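Glycerol uptake operon antiterminator-related protein (Thermotoga maritima, PDB 1VKF) is of uncertain function but is related to glycerol-3-phosphate-responsive antiterminators and may help regulate transcription of glycerol uptake genes. Local coordinates at residues V134-G137 / A138-P141; R145-G149 / R150-A154; R165-L168 / K169-A173; I174-S178 / R179-K183. All coordinates share one frame; numbering follows the deposited sequence.

Contact 1 (V134-G137 / A138-P141); sequences VLPG and AVAP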
loop_
_atom_site.group_PDB
_atom_site.type_symbol
_atom_site.label_atom_id
_atom_site.label_comp_id
_atom_site.label_asym_id
_atom_site.label_seq_id
_atom_site.Cartn_x
_atom_site.Cartn_y
_atom_site.Cartn_z
ATOM N N VAL A 134 -7.353 2.658 -0.430
ATOM C CA VAL A 134 -8.332 3.526 -1.119
ATOM C C VAL A 134 -7.749 4.900 -1.320
ATOM O O VAL A 134 -7.300 5.549 -0.375
ATOM C CB VAL A 134 -9.629 3.627 -0.348
ATOM C CG1 VAL A 134 -10.573 4.614 -1.040
ATOM C CG2 VAL A 134 -10.265 2.250 -0.177
ATOM N N LEU A 135 -7.814 5.370 -2.564
ATOM C CA LEU A 135 -7.346 6.694 -2.946
ATOM C C LEU A 135 -8.473 7.500 -3.635
ATOM O O LEU A 135 -9.286 6.901 -4.351
ATOM C CB LEU A 135 -6.171 6.611 -3.904
ATOM C CG LEU A 135 -4.945 5.783 -3.456
ATOM C CD1 LEU A 135 -5.007 4.393 -3.964
ATOM C CD2 LEU A 135 -3.707 6.522 -3.970
ATOM N N PRO A 136 -8.523 8.817 -3.432
ATOM C CA PRO A 136 -7.689 9.550 -2.460
ATOM C C PRO A 136 -8.212 9.335 -1.031
ATOM O O PRO A 136 -9.287 8.745 -0.787
ATOM C CB PRO A 136 -7.879 11.008 -2.870
ATOM C CG PRO A 136 -9.332 11.040 -3.422
ATOM C CD PRO A 136 -9.487 9.716 -4.083
ATOM N N GLY A 137 -7.463 9.805 -0.041
ATOM C CA GLY A 137 -7.753 9.486 1.326
ATOM C C GLY A 137 -9.087 10.012 1.872
ATOM O O GLY A 137 -9.705 9.344 2.697
ATOM N N ALA A 138 -9.516 11.154 1.341
ATOM C CA ALA A 138 -10.709 11.861 1.800
ATOM C C ALA A 138 -11.952 10.983 1.677
ATOM O O ALA A 138 -12.906 11.158 2.428
ATOM C CB ALA A 138 -10.875 13.180 1.063
ATOM N N VAL A 139 -11.996 10.121 0.664
ATOM C CA VAL A 139 -13.155 9.238 0.448
ATOM C C VAL A 139 -12.967 7.840 0.982
ATOM O O VAL A 139 -13.881 7.027 0.904
ATOM C CB VAL A 139 -13.598 9.219 -1.040
ATOM C CG1 VAL A 139 -13.912 10.679 -1.501
ATOM C CG2 VAL A 139 -12.511 8.615 -1.916
ATOM N N ALA A 140 -11.810 7.543 1.605
ATOM C CA ALA A 140 -11.607 6.221 2.211
ATOM C C ALA A 140 -12.646 5.855 3.283
ATOM O O ALA A 140 -13.112 4.736 3.298
ATOM C CB ALA A 140 -10.192 6.039 2.739
ATOM N N PRO A 141 -13.017 6.771 4.177
ATOM C CA PRO A 141 -14.040 6.460 5.188
ATOM C C PRO A 141 -15.369 6.021 4.598
ATOM O O PRO A 141 -15.947 5.040 5.080
ATOM C CB PRO A 141 -14.171 7.766 5.950
ATOM C CG PRO A 141 -12.779 8.374 5.837
ATOM C CD PRO A 141 -12.410 8.094 4.399
#
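Val134 and Ala140 meet where strand 131-135 turns into helix 140-144, the strand-to-helix link of a beta-alpha-beta unit in this TIM-barrel-type fold. CG1 of Val134 rests 3.8 Å from Ala140 CA, and Val134 CB lies 4.0 Å from Ala140 CB. With CG1 anti to the backbone N (chi1 176°), this branch of the valine reaches the start of the helix. A bare methyl suits Ala140, whose CB also passes 3.3 Å from Gly137 O. The Val139 side chain crosses that of Pro136 obliquely, CG2 lying 3.9 Å from Pro136 CD, while Val139 N makes a weak 3.4 Å bond to Pro136 O. The peptide bond before Pro136 is cis, which bends the chain sharply as it leaves the strand. Beyond this shell, Val134 is held by backbone bonds to Ile153 and Ala155, and Val152 packs on both Val134 and Ala140. Leu135 points away from the turn, and its side chain lies near a bound citrate that probably came from the crystallisation liquor. What positions the start of the helix is Gly137 O, at the tight winding of a 3-10 segment. Pro141 has no N-H to offer, a small loss in the first turn of a helix, and its CD lies 3.4 Å from this oxygen, which accepts a hydrogen bond of 3.0 Å from Ala140 N.

Contact 2 (R145-G149 / R150-A154); sequences RKIPG and RTVIA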
loop_
_atom_site.group_PDB
_atom_site.type_symbol
_atom_site.label_atom_id
_atom_site.label_comp_id
_atom_site.label_asym_id
_atom_site.label_seq_id
_atom_site.Cartn_x
_atom_site.Cartn_y
_atom_site.Cartn_z
ATOM N N ARG A 145 -16.953 2.177 5.152
ATOM C CA ARG A 145 -18.289 1.883 5.713
ATOM C C ARG A 145 -19.058 0.849 4.906
ATOM O O ARG A 145 -19.971 0.185 5.449
ATOM C CB ARG A 145 -19.113 3.172 5.824
ATOM C CG ARG A 145 -18.683 4.070 6.984
ATOM C CD ARG A 145 -19.603 5.276 7.253
ATOM N NE ARG A 145 -19.362 6.426 6.361
ATOM C CZ ARG A 145 -18.571 7.485 6.623
ATOM N NH1 ARG A 145 -17.889 7.594 7.763
ATOM N NH2 ARG A 145 -18.463 8.455 5.723
ATOM N N LYS A 146 -18.731 0.723 3.619
ATOM C CA LYS A 146 -19.393 -0.240 2.728
ATOM C C LYS A 146 -18.763 -1.627 2.731
ATOM O O LYS A 146 -19.352 -2.568 2.198
ATOM C CB LYS A 146 -19.442 0.312 1.301
ATOM C CG LYS A 146 -20.077 1.710 1.196
ATOM C CD LYS A 146 -21.547 1.703 0.832
ATOM C CE LYS A 146 -22.133 3.144 0.729
ATOM N NZ LYS A 146 -22.797 3.428 -0.561
ATOM N N ILE A 147 -17.559 -1.753 3.301
ATOM C CA ILE A 147 -16.849 -3.028 3.375
ATOM C C ILE A 147 -16.406 -3.329 4.800
ATOM O O ILE A 147 -15.224 -3.568 5.056
ATOM C CB ILE A 147 -15.679 -3.092 2.366
ATOM C CG1 ILE A 147 -14.744 -1.862 2.456
ATOM C CG2 ILE A 147 -16.236 -3.229 0.945
ATOM C CD1 ILE A 147 -13.591 -1.930 1.513
ATOM N N PRO A 148 -17.361 -3.358 5.727
ATOM C CA PRO A 148 -17.041 -3.638 7.132
ATOM C C PRO A 148 -16.382 -5.016 7.246
ATOM O O PRO A 148 -16.682 -5.928 6.469
ATOM C CB PRO A 148 -18.411 -3.592 7.834
ATOM C CG PRO A 148 -19.425 -3.711 6.759
ATOM C CD PRO A 148 -18.814 -3.182 5.517
ATOM N N GLY A 149 -15.445 -5.147 8.163
ATOM C CA GLY A 149 -14.636 -6.350 8.246
ATOM C C GLY A 149 -13.361 -6.351 7.395
ATOM O O GLY A 149 -12.506 -7.213 7.570
ATOM N N ARG A 150 -13.224 -5.440 6.442
ATOM C CA ARG A 150 -11.998 -5.419 5.652
ATOM C C ARG A 150 -11.154 -4.259 6.121
ATOM O O ARG A 150 -11.684 -3.264 6.609
ATOM C CB ARG A 150 -12.294 -5.373 4.151
ATOM C CG ARG A 150 -13.131 -6.612 3.728
ATOM C CD ARG A 150 -13.574 -6.609 2.316
ATOM N NE ARG A 150 -14.665 -7.568 2.129
ATOM C CZ ARG A 150 -14.531 -8.800 1.656
ATOM N NH1 ARG A 150 -13.354 -9.309 1.334
ATOM N NH2 ARG A 150 -15.611 -9.550 1.543
ATOM N N THR A 151 -9.840 -4.421 6.014
ATOM C CA THR A 151 -8.883 -3.386 6.392
ATOM C C THR A 151 -8.747 -2.390 5.270
ATOM O O THR A 151 -8.450 -2.777 4.145
ATOM C CB THR A 151 -7.538 -4.023 6.668
ATOM O OG1 THR A 151 -7.673 -4.965 7.725
ATOM C CG2 THR A 151 -6.559 -3.008 7.214
ATOM N N VAL A 152 -8.998 -1.115 5.554
ATOM C CA VAL A 152 -8.783 -0.051 4.588
ATOM C C VAL A 152 -7.592 0.832 5.013
ATOM O O VAL A 152 -7.499 1.286 6.153
ATOM C CB VAL A 152 -10.059 0.810 4.393
ATOM C CG1 VAL A 152 -9.780 2.003 3.456
ATOM C CG2 VAL A 152 -11.197 -0.056 3.863
ATOM N N ILE A 153 -6.674 1.039 4.079
ATOM C CA ILE A 153 -5.620 2.015 4.206
ATOM C C ILE A 153 -5.967 3.154 3.282
ATOM O O ILE A 153 -6.211 2.957 2.084
ATOM C CB ILE A 153 -4.291 1.397 3.787
ATOM C CG1 ILE A 153 -3.939 0.214 4.660
ATOM C CG2 ILE A 153 -3.169 2.477 3.802
ATOM C CD1 ILE A 153 -2.949 -0.719 4.034
ATOM N N ALA A 154 -6.001 4.353 3.829
ATOM C CA ALA A 154 -6.247 5.531 3.045
ATOM C C ALA A 154 -4.959 6.050 2.477
ATOM O O ALA A 154 -3.946 6.026 3.133
ATOM C CB ALA A 154 -6.881 6.587 3.893
#
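Ile147 reaches across the turn in two directions, its backbone towards Arg150 and its side chain towards Val152. The carbonyl O of Ile147 accepts from Arg150 N at 3.1 Å, the bond that closes the turn. On the side-chain branch, CG1 stands between the backbone N and the carbonyl carbon (chi1 51°), and from there CD1 of Ile147 comes 3.8 Å from CG2 of Val152, the two side chains crossing at about a right angle. A long branched residue suits this buried place, since Ile147 also touches Ile121 of helix 114-127. Pro148 follows as the second residue of a type II beta turn running from Ile147 to Arg150, its ring already fixing the phi that this position needs. The turn brings the chain from helix 140-144 back into strand 151-155 of the parallel barrel. Gly149 takes the third position with a positive phi of 89°, where a CB would jam against the carbonyl O of Pro148. Beyond it, Arg150, extended from CG to NE, brings CD to 4.1 Å from Ile147 CB, while its NH1 goes on to bond Val129 O, tying the turn to the loop before strand 131-135.

Contact 3 (R165-L168 / K169-A173); sequences REIL and KHVSA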
loop_
_atom_site.group_PDB
_atom_site.type_symbol
_atom_site.label_atom_id
_atom_site.label_comp_id
_atom_site.label_asym_id
_atom_site.label_seq_id
_atom_site.Cartn_x
_atom_site.Cartn_y
_atom_site.Cartn_z
ATOM N N ARG A 165 -6.283 12.892 11.191
ATOM C CA ARG A 165 -6.934 12.480 12.443
ATOM C C ARG A 165 -8.349 12.024 12.208
ATOM O O ARG A 165 -8.828 10.992 12.745
ATOM C CB ARG A 165 -6.876 13.604 13.497
ATOM C CG ARG A 165 -5.499 13.882 14.068
ATOM C CD ARG A 165 -5.480 14.782 15.347
ATOM N NE ARG A 165 -4.108 15.023 15.824
ATOM C CZ ARG A 165 -3.356 14.119 16.454
ATOM N NH1 ARG A 165 -3.825 12.902 16.725
ATOM N NH2 ARG A 165 -2.119 14.428 16.825
ATOM N N GLU A 166 -9.037 12.764 11.359
ATOM C CA GLU A 166 -10.421 12.475 11.070
ATOM C C GLU A 166 -10.518 11.162 10.265
ATOM O O GLU A 166 -11.301 10.291 10.593
ATOM C CB GLU A 166 -11.085 13.624 10.306
ATOM C CG GLU A 166 -12.567 13.382 10.032
ATOM C CD GLU A 166 -13.389 13.138 11.309
ATOM O OE1 GLU A 166 -13.045 13.680 12.380
ATOM O OE2 GLU A 166 -14.374 12.364 11.248
ATOM N N ILE A 167 -9.678 10.994 9.253
ATOM C CA ILE A 167 -9.708 9.768 8.431
ATOM C C ILE A 167 -9.445 8.528 9.302
ATOM O O ILE A 167 -10.100 7.483 9.147
ATOM C CB ILE A 167 -8.677 9.888 7.265
ATOM C CG1 ILE A 167 -9.209 10.821 6.216
ATOM C CG2 ILE A 167 -8.357 8.503 6.699
ATOM C CD1 ILE A 167 -8.160 11.228 5.252
ATOM N N LEU A 168 -8.503 8.645 10.246
ATOM C CA LEU A 168 -8.123 7.537 11.141
ATOM C C LEU A 168 -9.202 7.095 12.146
ATOM O O LEU A 168 -9.079 6.029 12.756
ATOM C CB LEU A 168 -6.812 7.860 11.849
ATOM C CG LEU A 168 -5.607 7.740 10.940
ATOM C CD1 LEU A 168 -4.339 8.386 11.591
ATOM C CD2 LEU A 168 -5.322 6.292 10.506
ATOM N N LYS A 169 -10.287 7.862 12.265
ATOM C CA LYS A 169 -11.443 7.430 13.062
ATOM C C LYS A 169 -12.212 6.354 12.362
ATOM O O LYS A 169 -12.937 5.641 13.006
ATOM C CB LYS A 169 -12.349 8.608 13.373
ATOM C CG LYS A 169 -11.663 9.592 14.293
ATOM C CD LYS A 169 -12.583 10.726 14.654
ATOM C CE LYS A 169 -11.995 11.554 15.761
ATOM N NZ LYS A 169 -13.056 12.373 16.393
ATOM N N HIS A 170 -12.041 6.234 11.033
ATOM C CA HIS A 170 -12.882 5.357 10.197
ATOM C C HIS A 170 -12.163 4.257 9.434
ATOM O O HIS A 170 -12.826 3.332 8.936
ATOM C CB HIS A 170 -13.635 6.191 9.167
ATOM C CG HIS A 170 -14.295 7.393 9.742
ATOM N ND1 HIS A 170 -15.353 7.307 10.626
ATOM C CD2 HIS A 170 -14.021 8.712 9.604
ATOM C CE1 HIS A 170 -15.710 8.525 11.000
ATOM N NE2 HIS A 170 -14.917 9.395 10.399
ATOM N N VAL A 171 -10.841 4.401 9.283
ATOM C CA VAL A 171 -10.036 3.449 8.525
ATOM C C VAL A 171 -8.829 3.073 9.402
ATOM O O VAL A 171 -8.514 3.773 10.351
ATOM C CB VAL A 171 -9.597 4.009 7.140
ATOM C CG1 VAL A 171 -10.796 4.555 6.342
ATOM C CG2 VAL A 171 -8.540 5.078 7.270
ATOM N N SER A 172 -8.159 1.984 9.069
ATOM C CA SER A 172 -7.100 1.468 9.923
ATOM C C SER A 172 -5.859 2.315 9.878
ATOM O O SER A 172 -5.238 2.540 10.910
ATOM C CB SER A 172 -6.728 0.056 9.520
ATOM O OG SER A 172 -7.806 -0.796 9.813
ATOM N N ALA A 173 -5.502 2.756 8.678
ATOM C CA ALA A 173 -4.210 3.417 8.472
ATOM C C ALA A 173 -4.223 4.400 7.325
ATOM O O ALA A 173 -5.111 4.404 6.511
ATOM C CB ALA A 173 -3.173 2.344 8.219
#
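At the carboxy-terminal end of helix 161-167, where the chain turns back towards strand 173-176, Glu166 and His170, four residues apart, are joined by a hydrogen bond. His170 NE2 donates to Glu166 OE2 over 3.1 Å, meeting the carboxylate from above its plane, with carboxylate and ring turned 54° against each other. Glu166 starts with CG anti to the backbone N and then bends at chi2 (57°), which folds the acid back towards the ring. Its other oxygen, OE1, lies beside the extended Lys169 chain, 3.8 Å from Lys169 CD. The lysine's NZ is near this acid but beyond salt-bridge distance, and the opposite charges probably still attract. Lys169 CB sits over the centre of one face of the His170 ring. Within the barrel, this is a helix-to-strand return, and its backbone is tied off by Ile167 O, which accepts both His170 N at 3.0 Å and Val171 N at 3.2 Å. Toward the sheet the contact turns apolar: Ile167 CG2 presses on Val171 CG2 at 3.5 Å, a tight carbon contact. Branched residues suit these buried positions, both also touching Ala154 of strand 151-155, and Val171 further packs on Ala140 and Ala144 of helix 140-144. Towards the strand, Leu168 CD2 comes 3.7 Å from Ala173 CA.

Contact 4 (I174-S178 / R179-K183); sequences ISTSS and RILWK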
loop_
_atom_site.group_PDB
_atom_site.type_symbol
_atom_site.label_atom_id
_atom_site.label_comp_id
_atom_site.label_asym_id
_atom_site.label_seq_id
_atom_site.Cartn_x
_atom_site.Cartn_y
_atom_site.Cartn_z
ATOM N N ILE A 174 -3.200 5.238 7.260
ATOM C CA ILE A 174 -2.949 6.118 6.135
ATOM C C ILE A 174 -1.504 5.979 5.667
ATOM O O ILE A 174 -0.598 6.056 6.477
ATOM C CB ILE A 174 -3.111 7.610 6.568
ATOM C CG1 ILE A 174 -4.543 7.913 7.006
ATOM C CG2 ILE A 174 -2.660 8.524 5.460
ATOM C CD1 ILE A 174 -4.699 9.262 7.705
ATOM N N SER A 175 -1.311 5.795 4.374
ATOM C CA SER A 175 -0.030 5.780 3.755
ATOM C C SER A 175 0.285 7.185 3.280
ATOM O O SER A 175 -0.463 7.785 2.522
ATOM C CB SER A 175 0.039 4.798 2.578
ATOM O OG SER A 175 1.287 4.996 1.875
ATOM N N THR A 176 1.427 7.725 3.704
ATOM C CA THR A 176 1.845 9.088 3.316
ATOM C C THR A 176 3.344 9.254 3.369
ATOM O O THR A 176 4.024 8.582 4.170
ATOM C CB THR A 176 1.207 10.125 4.305
ATOM O OG1 THR A 176 1.675 11.464 4.038
ATOM C CG2 THR A 176 1.578 9.810 5.748
ATOM N N SER A 177 3.867 10.136 2.524
ATOM C CA SER A 177 5.325 10.468 2.523
ATOM C C SER A 177 5.627 11.703 3.391
ATOM O O SER A 177 6.793 12.151 3.492
ATOM C CB SER A 177 5.881 10.661 1.105
ATOM O OG SER A 177 5.373 11.845 0.499
ATOM N N SER A 178 4.613 12.241 4.054
ATOM C CA SER A 178 4.794 13.439 4.899
ATOM C C SER A 178 5.471 13.141 6.240
ATOM O O SER A 178 4.938 12.453 7.099
ATOM C CB SER A 178 3.440 14.139 5.127
ATOM O OG SER A 178 3.538 15.079 6.188
ATOM N N ARG A 179 6.681 13.671 6.392
ATOM C CA ARG A 179 7.453 13.472 7.582
ATOM C C ARG A 179 6.743 14.067 8.788
ATOM O O ARG A 179 6.884 13.576 9.889
ATOM C CB ARG A 179 8.833 14.130 7.398
ATOM C CG ARG A 179 9.870 13.167 6.832
ATOM C CD ARG A 179 9.516 12.520 5.531
ATOM N NE ARG A 179 10.678 11.782 4.988
ATOM C CZ ARG A 179 10.691 11.165 3.809
ATOM N NH1 ARG A 179 9.608 11.162 3.026
ATOM N NH2 ARG A 179 11.794 10.515 3.410
ATOM N N ILE A 180 5.963 15.130 8.578
ATOM C CA ILE A 180 5.208 15.706 9.672
ATOM C C ILE A 180 4.161 14.715 10.165
ATOM O O ILE A 180 4.029 14.501 11.356
ATOM C CB ILE A 180 4.512 17.002 9.198
ATOM C CG1 ILE A 180 5.569 18.092 9.010
ATOM C CG2 ILE A 180 3.432 17.418 10.182
ATOM C CD1 ILE A 180 5.138 19.213 8.028
ATOM N N LEU A 181 3.434 14.088 9.243
ATOM C CA LEU A 181 2.440 13.097 9.643
ATOM C C LEU A 181 3.069 11.869 10.292
ATOM O O LEU A 181 2.474 11.258 11.214
ATOM C CB LEU A 181 1.534 12.664 8.477
ATOM C CG LEU A 181 0.684 13.784 7.862
ATOM C CD1 LEU A 181 -0.179 13.246 6.729
ATOM C CD2 LEU A 181 -0.161 14.457 8.953
ATOM N N TRP A 182 4.279 11.529 9.899
ATOM C CA TRP A 182 4.987 10.379 10.511
ATOM C C TRP A 182 5.171 10.560 12.022
ATOM O O TRP A 182 5.242 9.578 12.768
ATOM C CB TRP A 182 6.338 10.151 9.881
ATOM C CG TRP A 182 6.332 9.727 8.437
ATOM C CD1 TRP A 182 5.256 9.528 7.622
ATOM C CD2 TRP A 182 7.495 9.475 7.635
ATOM N NE1 TRP A 182 5.676 9.172 6.364
ATOM C CE2 TRP A 182 7.044 9.138 6.334
ATOM C CE3 TRP A 182 8.878 9.503 7.884
ATOM C CZ2 TRP A 182 7.919 8.802 5.311
ATOM C CZ3 TRP A 182 9.746 9.188 6.858
ATOM C CH2 TRP A 182 9.265 8.852 5.586
ATOM N N LYS A 183 5.211 11.814 12.456
ATOM C CA LYS A 183 5.501 12.152 13.848
ATOM C C LYS A 183 4.258 12.330 14.686
ATOM O O LYS A 183 4.369 12.489 15.886
ATOM C CB LYS A 183 6.324 13.448 13.884
ATOM C CG LYS A 183 7.734 13.305 13.380
ATOM C CD LYS A 183 8.467 14.638 13.451
ATOM C CE LYS A 183 9.650 14.709 12.500
ATOM N NZ LYS A 183 10.695 13.676 12.755
#
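Trp182 NE1 donates to Thr176 O over 2.8 Å in an almost perfectly straight bond (179°). The oxygen lies in the indole plane, although the donor stands above the carbonyl plane. Next to it, Arg179 NH1 reaches back to Ser177 O at 3.0 Å, on a lone pair and in the guanidinium plane; the bend at chi2 (56°) folds the arginine round, and its NH2 bonds Ile27 O. Small hydroxyl residues build the link from strand 173-176 to the short, weakly bonded helix at about 179-182. Thr176 OG1 accepts from Ser178 N at 3.0 Å, an ST turn, and Ser178 is the N-cap: serine suits it because its short hydroxyl reaches Leu181 N, 3.2 Å from OG. Ser178 O in turn receives Trp182 N over 3.0 Å. Nearby, Ser175 OG and Ser177 OG bond a citrate, probably from the crystallisation liquor. CH2 of Trp182 lies over the centre of one guanidinium face and Arg179 CD over the indole rim, which probably limits how far either group can turn. Were Trp182 an alanine, Thr176 O would probably lose its indole donor, one face of the Arg179 guanidinium its aromatic neighbour, and a gap would open beside Ile17 and Pro32. Leu181 crosses Thr176 at about a right angle, with Thr176 CG2 3.9 Å from Leu181 CB and Thr176 OG1 3.7 Å from Leu181 CD1.

In the fold
Contacts 1 and 4 lie where strands run into helices, contacts 2 and 3 where the chain returns to a strand. Strand 151-155 unites them: its Ile153 O probably bonds Val134 N of contact 1 (2.8 Å), its Ala154 N Ala173 O of contact 3 (2.8 Å), and its Ala154 O Ser175 N of contact 4 (2.9 Å). Contact 1 is the more buried, with four of eight touching residues buried and one exposed; contact 3 is the more exposed, with four of nine. Contacts 1 and 2 rely on backbone bonds and aliphatic packing, contact 3 adds a histidine-carboxylate bond at the surface, and contact 4 is richest in side-chain hydrogen bonds.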